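Local coordinates for monomethylamine methyltransferase mtmB1 (Methanosarcina barkeri, PDB 1NTH), which catalyses the transfer of the methyl group of monomethylamine to the corrinoid cofactor of its partner protein MtmC in methanogenesis from methylamine, at the interface of chains A and B. Sequence-based numbering; all coordinates share one arbitrary frame. Chains: chain A/B, Monomethylamine methyltransferase mtmB1.

The interface of chains A and B. Residues chain A 149-152, 384; chain B 2-6, 93.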
# COMPACT_ATOMS: atom_id res chain seq x y z
N LEU A 149 19.85 17.98 -7.02
CA LEU A 149 20.86 18.41 -6.06
C LEU A 149 20.76 19.90 -5.73
O LEU A 149 21.37 20.36 -4.76
CB LEU A 149 22.26 18.09 -6.59
CG LEU A 149 22.65 16.61 -6.59
CD1 LEU A 149 23.93 16.40 -7.39
CD2 LEU A 149 22.82 16.13 -5.15
N GLU A 150 20.01 20.64 -6.53
CA GLU A 150 19.83 22.07 -6.29
C GLU A 150 18.65 22.31 -5.35
O GLU A 150 17.52 21.93 -5.66
CB GLU A 150 19.55 22.80 -7.62
CG GLU A 150 20.71 22.84 -8.60
CD GLU A 150 21.89 23.65 -8.08
OE1 GLU A 150 21.65 24.63 -7.34
OE2 GLU A 150 23.04 23.31 -8.42
N LYS A 151 18.90 22.94 -4.20
CA LYS A 151 17.82 23.21 -3.26
C LYS A 151 16.78 24.16 -3.86
O LYS A 151 15.64 24.22 -3.40
CB LYS A 151 18.36 23.80 -1.96
CG LYS A 151 18.97 22.75 -1.04
CD LYS A 151 19.24 23.31 0.34
CE LYS A 151 19.63 22.19 1.30
NZ LYS A 151 19.80 22.69 2.69
N GLU A 152 17.19 24.92 -4.88
CA GLU A 152 16.29 25.85 -5.56
C GLU A 152 15.16 25.12 -6.28
O GLU A 152 14.07 25.66 -6.44
CB GLU A 152 17.06 26.67 -6.60
CG GLU A 152 17.89 27.83 -6.06
CD GLU A 152 17.05 28.93 -5.45
OE1 GLU A 152 15.93 29.18 -5.95
OE2 GLU A 152 17.51 29.56 -4.48
N ARG A 384 18.98 26.81 -11.31
CA ARG A 384 19.36 27.51 -10.09
C ARG A 384 19.15 29.01 -10.28
O ARG A 384 18.62 29.69 -9.40
CB ARG A 384 20.83 27.25 -9.74
CG ARG A 384 21.28 27.95 -8.46
CD ARG A 384 22.79 28.00 -8.33
NE ARG A 384 23.39 26.68 -8.20
CZ ARG A 384 24.69 26.47 -8.04
NH1 ARG A 384 25.53 27.50 -8.00
NH2 ARG A 384 25.16 25.23 -7.93
N THR B 2 29.34 32.12 -6.70
CA THR B 2 28.21 31.28 -6.22
C THR B 2 28.76 29.99 -5.62
O THR B 2 29.97 29.78 -5.62
CB THR B 2 27.25 30.94 -7.39
OG1 THR B 2 26.09 30.26 -6.88
CG2 THR B 2 27.95 30.05 -8.41
N PHE B 3 27.88 29.14 -5.12
CA PHE B 3 28.29 27.88 -4.51
C PHE B 3 28.45 26.78 -5.56
O PHE B 3 27.85 26.85 -6.63
CB PHE B 3 27.27 27.47 -3.44
CG PHE B 3 25.84 27.46 -3.93
CD1 PHE B 3 25.27 26.29 -4.43
CD2 PHE B 3 25.07 28.62 -3.88
CE1 PHE B 3 23.94 26.29 -4.88
CE2 PHE B 3 23.75 28.62 -4.33
CZ PHE B 3 23.18 27.45 -4.83
N ARG B 4 29.27 25.77 -5.26
CA ARG B 4 29.47 24.68 -6.21
C ARG B 4 28.19 23.84 -6.29
O ARG B 4 27.70 23.54 -7.37
CB ARG B 4 30.65 23.80 -5.80
CG ARG B 4 31.02 22.78 -6.87
CD ARG B 4 32.35 22.08 -6.60
NE ARG B 4 32.26 21.05 -5.58
CZ ARG B 4 32.67 19.79 -5.75
NH1 ARG B 4 33.20 19.42 -6.90
NH2 ARG B 4 32.55 18.91 -4.76
N LYS B 5 27.67 23.47 -5.13
CA LYS B 5 26.44 22.69 -5.06
C LYS B 5 25.79 22.94 -3.71
O LYS B 5 26.47 23.35 -2.76
CB LYS B 5 26.75 21.19 -5.20
CG LYS B 5 27.60 20.61 -4.07
CD LYS B 5 27.80 19.10 -4.22
CE LYS B 5 26.50 18.32 -4.02
NZ LYS B 5 25.97 18.46 -2.63
N SER B 6 24.49 22.72 -3.61
CA SER B 6 23.81 22.92 -2.34
C SER B 6 24.50 21.98 -1.35
O SER B 6 24.71 20.80 -1.63
CB SER B 6 22.32 22.58 -2.45
OG SER B 6 21.65 23.52 -3.27
N ASP B 93 22.09 29.76 0.39
CA ASP B 93 21.35 28.79 -0.42
C ASP B 93 20.49 27.94 0.51
O ASP B 93 19.35 27.62 0.20
CB ASP B 93 22.31 27.91 -1.22
CG ASP B 93 21.61 26.76 -1.93
OD1 ASP B 93 21.90 25.60 -1.59
OD2 ASP B 93 20.77 27.02 -2.82
O HOH W 1 20.07 25.62 -5.23
O HOH W 2 20.08 29.43 -3.79
O HOH W 3 23.01 19.01 -3.07
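The N-terminal segment of chain B, residues B:Thr2 to B:Ser6, an irregular loop, runs past helix 380-393 and the loop after helix 140-148 of chain A, and the backbone N of A:Lys151 donates a nearly straight bond (169° at the hydrogen) to the hydroxyl OG of B:Ser6, 3.0 Å away. At this subunit interface of the hexamer, A:Arg384 illustrates how one guanidinium can hold a peptide segment by its face and its N-H groups together. Its plane lies over the B:Phe3 ring, 21° from parallel, with NH1 3.8 Å from the ring centroid in a cation-pi contact; the ring gets there with CG between its own backbone N and carbonyl carbon (chi1 52°), while B:Asp93 CB backs its other face. NH1 donates to the carbonyl O of B:Phe3 at 2.8 Å, tilted from the guanidinium plane, while NH2 meets B:Arg4 O at the edge and in plane, this nitrogen standing above the plane of the B:Arg4 carbonyl. Within chain A, A:Glu150 holds the group's rotation side-on, its OE1 2.8 Å from A:Arg384 NE in a salt bridge and its OE2 receiving NH2 through the syn lone pair. A leucine in place of A:Arg384 would probably leave both carbonyls and the A:Glu150 carboxylate without their mate and strip the B:Phe3 ring of its cationic cover. B:Ser6 OG in turn donates to B:Asp93 OD1 at 2.7 Å, and water 1 joins B:Asp93 OD2 to A:Glu150 OE1, 2.8 Å from the water oxygen.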